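Local coordinates for beta-N-acetylglucosaminidase-like protein Glycoside hydrolase family 20 (Flavobacterium johnsoniae, PDB 6YHH), which probably removes terminal N-acetylglucosamine units from chitin-derived sugars as a family 20 beta-N-acetylhexosaminidase, at residues Y292-C303 against F348-H359. Sequence-based numbering, arbitrary orientation.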
loop_
_atom_site.group_PDB
_atom_site.type_symbol
_atom_site.label_atom_id
_atom_site.label_comp_id
_atom_site.label_asym_id
_atom_site.label_seq_id
_atom_site.Cartn_x
_atom_site.Cartn_y
_atom_site.Cartn_z
ATOM N N TYR A 292 25.753 31.355 -1.537
ATOM C CA TYR A 292 26.783 30.344 -1.694
ATOM C C TYR A 292 27.167 29.713 -0.372
ATOM O O TYR A 292 27.387 28.493 -0.310
ATOM C CB TYR A 292 27.977 30.957 -2.451
ATOM C CG TYR A 292 27.588 31.475 -3.813
ATOM C CD1 TYR A 292 27.337 30.607 -4.859
ATOM C CD2 TYR A 292 27.428 32.845 -4.036
ATOM C CE1 TYR A 292 26.947 31.080 -6.087
ATOM C CE2 TYR A 292 27.007 33.332 -5.255
ATOM C CZ TYR A 292 26.803 32.462 -6.290
ATOM O OH TYR A 292 26.441 32.952 -7.545
ATOM N N LYS A 293 27.230 30.496 0.697
ATOM C CA LYS A 293 27.487 29.989 2.034
ATOM C C LYS A 293 26.460 28.944 2.449
ATOM O O LYS A 293 26.843 27.844 2.901
ATOM C CB LYS A 293 27.558 31.120 3.043
ATOM C CG LYS A 293 27.898 30.624 4.449
ATOM C CD LYS A 293 28.099 31.722 5.472
ATOM C CE LYS A 293 28.341 31.132 6.869
ATOM N N ILE A 294 25.169 29.269 2.312
ATOM C CA ILE A 294 24.129 28.372 2.726
ATOM C C ILE A 294 24.149 27.109 1.845
ATOM O O ILE A 294 24.037 25.989 2.332
ATOM C CB ILE A 294 22.746 29.056 2.657
ATOM C CG1 ILE A 294 22.682 30.059 3.866
ATOM C CG2 ILE A 294 21.647 28.034 2.818
ATOM C CD1 ILE A 294 21.555 31.011 3.769
ATOM N N LEU A 295 24.272 27.291 0.531
ATOM C CA LEU A 295 24.337 26.141 -0.349
ATOM C C LEU A 295 25.550 25.225 -0.038
ATOM O O LEU A 295 25.433 24.024 -0.005
ATOM C CB LEU A 295 24.309 26.533 -1.827
ATOM C CG LEU A 295 22.964 27.140 -2.315
ATOM C CD1 LEU A 295 23.020 27.745 -3.693
ATOM C CD2 LEU A 295 21.946 26.031 -2.242
ATOM N N SER A 296 26.721 25.831 0.229
ATOM C CA SER A 296 27.893 25.029 0.536
ATOM C C SER A 296 27.640 24.201 1.813
ATOM O O SER A 296 28.007 23.031 1.871
ATOM C CB SER A 296 29.134 25.937 0.661
ATOM O OG SER A 296 30.316 25.214 0.989
ATOM N N GLU A 297 27.016 24.806 2.812
ATOM C CA GLU A 297 26.656 24.100 4.044
ATOM C C GLU A 297 25.652 22.969 3.838
ATOM O O GLU A 297 25.748 21.913 4.463
ATOM C CB GLU A 297 26.134 25.103 5.014
ATOM C CG GLU A 297 27.183 26.055 5.582
ATOM C CD GLU A 297 26.624 27.108 6.502
ATOM O OE1 GLU A 297 25.405 27.099 6.808
ATOM O OE2 GLU A 297 27.392 28.005 6.948
ATOM N N LEU A 298 24.680 23.247 3.009
ATOM C CA LEU A 298 23.732 22.202 2.580
ATOM C C LEU A 298 24.350 21.049 1.885
ATOM O O LEU A 298 24.032 19.917 2.209
ATOM C CB LEU A 298 22.605 22.809 1.756
ATOM C CG LEU A 298 21.693 23.640 2.645
ATOM C CD1 LEU A 298 20.752 24.403 1.756
ATOM C CD2 LEU A 298 20.861 22.799 3.597
ATOM N N PHE A 299 25.264 21.280 0.951
ATOM C CA PHE A 299 25.978 20.178 0.325
ATOM C C PHE A 299 26.834 19.450 1.348
ATOM O O PHE A 299 26.945 18.259 1.329
ATOM C CB PHE A 299 26.834 20.672 -0.832
ATOM C CG PHE A 299 26.054 21.225 -1.981
ATOM C CD1 PHE A 299 24.958 20.551 -2.501
ATOM C CD2 PHE A 299 26.431 22.434 -2.576
ATOM C CE1 PHE A 299 24.232 21.072 -3.543
ATOM C CE2 PHE A 299 25.697 22.973 -3.635
ATOM C CZ PHE A 299 24.588 22.305 -4.118
ATOM N N ASP A 300 27.461 20.174 2.263
ATOM C CA ASP A 300 28.237 19.490 3.270
ATOM C C ASP A 300 27.421 18.504 4.102
ATOM O O ASP A 300 27.941 17.467 4.519
ATOM C CB ASP A 300 28.837 20.493 4.266
ATOM C CG ASP A 300 30.022 21.249 3.762
ATOM O OD1 ASP A 300 30.589 20.890 2.759
ATOM O OD2 ASP A 300 30.351 22.295 4.479
ATOM N N GLU A 301 26.162 18.839 4.336
ATOM C CA GLU A 301 25.235 17.974 5.083
ATOM C C GLU A 301 24.568 16.873 4.250
ATOM O O GLU A 301 24.430 15.735 4.715
ATOM C CB GLU A 301 24.231 18.825 5.773
ATOM C CG GLU A 301 23.446 18.047 6.791
ATOM C CD GLU A 301 22.453 18.855 7.585
ATOM O OE1 GLU A 301 22.056 19.987 7.254
ATOM O OE2 GLU A 301 22.027 18.163 8.555
ATOM N N VAL A 302 24.223 17.213 3.025
ATOM C CA VAL A 302 23.438 16.352 2.176
ATOM C C VAL A 302 24.251 15.413 1.279
ATOM O O VAL A 302 23.918 14.239 1.111
ATOM C CB VAL A 302 22.502 17.190 1.316
ATOM C CG1 VAL A 302 21.714 16.257 0.367
ATOM C CG2 VAL A 302 21.464 17.935 2.117
ATOM N N CYS A 303 25.373 15.881 0.739
ATOM C CA CYS A 303 26.147 15.030 -0.178
ATOM C C CYS A 303 26.599 13.703 0.463
ATOM O O CYS A 303 26.607 12.713 -0.200
ATOM C CB CYS A 303 27.334 15.741 -0.785
ATOM S SG CYS A 303 26.905 17.064 -1.906
ATOM N N PHE A 348 26.611 31.070 -11.624
ATOM C CA PHE A 348 26.084 30.577 -10.341
ATOM C C PHE A 348 26.304 29.077 -10.227
ATOM O O PHE A 348 26.844 28.613 -9.261
ATOM C CB PHE A 348 24.575 30.932 -10.265
ATOM C CG PHE A 348 23.851 30.218 -9.193
ATOM C CD1 PHE A 348 23.912 30.634 -7.859
ATOM C CD2 PHE A 348 23.123 29.063 -9.493
ATOM C CE1 PHE A 348 23.238 29.930 -6.844
ATOM C CE2 PHE A 348 22.437 28.367 -8.484
ATOM C CZ PHE A 348 22.505 28.802 -7.168
ATOM N N THR A 349 25.892 28.330 -11.231
ATOM C CA THR A 349 26.082 26.896 -11.313
ATOM C C THR A 349 27.546 26.453 -11.167
ATOM O O THR A 349 27.882 25.531 -10.399
ATOM C CB THR A 349 25.516 26.338 -12.639
ATOM O OG1 THR A 349 24.110 26.650 -12.702
ATOM C CG2 THR A 349 25.743 24.858 -12.764
ATOM N N MET A 350 28.439 27.210 -11.819
ATOM C CA MET A 350 29.878 26.894 -11.752
ATOM C C MET A 350 30.507 27.273 -10.430
ATOM O O MET A 350 31.582 26.693 -10.102
ATOM C CB MET A 350 30.640 27.510 -12.950
ATOM C CG MET A 350 30.336 26.755 -14.258
ATOM S SD MET A 350 30.645 24.986 -14.193
ATOM C CE MET A 350 32.343 25.095 -13.567
ATOM N N GLN A 351 29.846 28.121 -9.633
ATOM C CA GLN A 351 30.256 28.338 -8.253
ATOM C C GLN A 351 29.949 27.100 -7.365
ATOM O O GLN A 351 30.594 26.839 -6.354
ATOM C CB GLN A 351 29.676 29.612 -7.616
ATOM C CG GLN A 351 29.879 30.873 -8.363
ATOM C CD GLN A 351 31.271 31.023 -8.878
ATOM O OE1 GLN A 351 31.519 31.017 -10.116
ATOM N NE2 GLN A 351 32.182 31.131 -7.968
ATOM N N LEU A 352 28.898 26.339 -7.729
ATOM C CA LEU A 352 28.493 25.128 -6.972
ATOM C C LEU A 352 29.427 23.934 -7.336
ATOM O O LEU A 352 29.561 22.970 -6.588
ATOM C CB LEU A 352 27.056 24.727 -7.366
ATOM C CG LEU A 352 26.047 25.886 -7.240
ATOM C CD1 LEU A 352 24.625 25.369 -7.371
ATOM C CD2 LEU A 352 26.139 26.566 -5.886
ATOM N N ALA A 353 29.977 23.974 -8.547
ATOM C CA ALA A 353 30.774 22.848 -9.111
ATOM C C ALA A 353 31.943 22.435 -8.178
ATOM O O ALA A 353 32.067 21.239 -7.855
ATOM C CB ALA A 353 31.263 23.163 -10.496
ATOM N N PRO A 354 32.673 23.388 -7.634
ATOM C CA PRO A 354 33.743 22.952 -6.677
ATOM C C PRO A 354 33.229 22.457 -5.344
ATOM O O PRO A 354 33.864 21.663 -4.717
ATOM C CB PRO A 354 34.592 24.227 -6.448
ATOM C CG PRO A 354 33.949 25.300 -7.149
ATOM C CD PRO A 354 32.779 24.821 -7.950
ATOM N N MET A 355 32.093 22.972 -4.881
ATOM C CA MET A 355 31.431 22.447 -3.674
ATOM C C MET A 355 31.073 20.996 -3.862
ATOM O O MET A 355 31.390 20.196 -2.999
ATOM C CB MET A 355 30.172 23.260 -3.415
ATOM C CG MET A 355 30.374 24.766 -3.319
ATOM S SD MET A 355 28.743 25.516 -3.026
ATOM C CE MET A 355 29.133 27.262 -3.125
ATOM N N LEU A 356 30.484 20.649 -5.014
ATOM C CA LEU A 356 30.165 19.271 -5.287
ATOM C C LEU A 356 31.427 18.452 -5.428
ATOM O O LEU A 356 31.474 17.331 -4.922
ATOM C CB LEU A 356 29.258 19.138 -6.527
ATOM C CG LEU A 356 27.898 19.801 -6.361
ATOM C CD1 LEU A 356 27.063 19.665 -7.653
ATOM C CD2 LEU A 356 27.154 19.276 -5.177
ATOM N N LYS A 357 32.448 19.013 -6.102
ATOM C CA LYS A 357 33.649 18.195 -6.339
ATOM C C LYS A 357 34.376 17.896 -5.011
ATOM O O LYS A 357 35.029 16.857 -4.847
ATOM C CB LYS A 357 34.573 18.922 -7.271
ATOM C CG LYS A 357 35.708 18.019 -7.815
ATOM C CD LYS A 357 36.437 18.565 -8.985
ATOM C CE LYS A 357 37.303 17.475 -9.577
ATOM N NZ LYS A 357 37.966 18.152 -10.715
ATOM N N LYS A 358 34.251 18.786 -4.050
ATOM C CA LYS A 358 34.853 18.626 -2.736
ATOM C C LYS A 358 34.270 17.351 -2.059
ATOM O O LYS A 358 34.960 16.663 -1.293
ATOM C CB LYS A 358 34.472 19.790 -1.867
ATOM C CG LYS A 358 35.149 19.821 -0.521
ATOM C CD LYS A 358 34.705 21.026 0.300
ATOM C CE LYS A 358 33.420 20.759 1.014
ATOM N NZ LYS A 358 32.974 21.855 1.938
ATOM N N HIS A 359 33.033 17.003 -2.423
ATOM C CA HIS A 359 32.384 15.760 -1.919
ATOM C C HIS A 359 32.527 14.568 -2.858
ATOM O O HIS A 359 31.911 13.519 -2.599
ATOM C CB HIS A 359 30.905 16.061 -1.594
ATOM C CG HIS A 359 30.744 17.108 -0.526
ATOM N ND1 HIS A 359 31.103 16.866 0.772
ATOM C CD2 HIS A 359 30.353 18.396 -0.572
ATOM C CE1 HIS A 359 30.959 17.975 1.481
ATOM N NE2 HIS A 359 30.485 18.916 0.698
HETATM O O HOH W 1 30.005 21.942 -0.012
HETATM O O HOH W 2 32.247 23.812 -0.148
#
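Met-355 pushes its extended side chain as a knob into the hollow between Tyr-292, Leu-295, Ser-296 and Phe-299. Its SD rests 3.7 Å from Ser-296 CA and lies at the edge of the Phe-299 ring, a Met-aromatic contact, while CE runs on to Tyr-292. In return, Tyr-292 fills a hole lined by Phe-348, Gln-351, Leu-352 and Met-355; its ring meets that of Phe-348 obliquely, planes at 46°, and its OH bonds to Pro-286 O. Deeper in, Leu-295 CD1 reaches Phe-348 CZ at 3.7 Å, and Leu-356 CD2 sits over one face of Phe-299 in a CH-pi contact, 3.7 Å from the ring centroid. The two helices run nearly parallel, crossing at -24°, as neighbouring outer helices of the catalytic TIM barrel; Phe-311 of strand 310-312 meets Phe-299 edge-to-face beneath them.

Toward the C-terminal ends the contact turns polar. Asp-300 OD1 takes Lys-358 NZ on its syn lone pair at 2.7 Å and, through a bent bond close to the imidazole plane, His-359 NE2 on its anti one at 2.9 Å. Lys-358 gets there by bending at chi3 (84°). With Asp-300 cut back to an alanine, the lysine ammonium would probably be left without its carboxylate and the imidazole freer to turn. The chemistry implies a greasy interface closed along one border by a charged clasp, in which one carboxylate oxygen serves two donors.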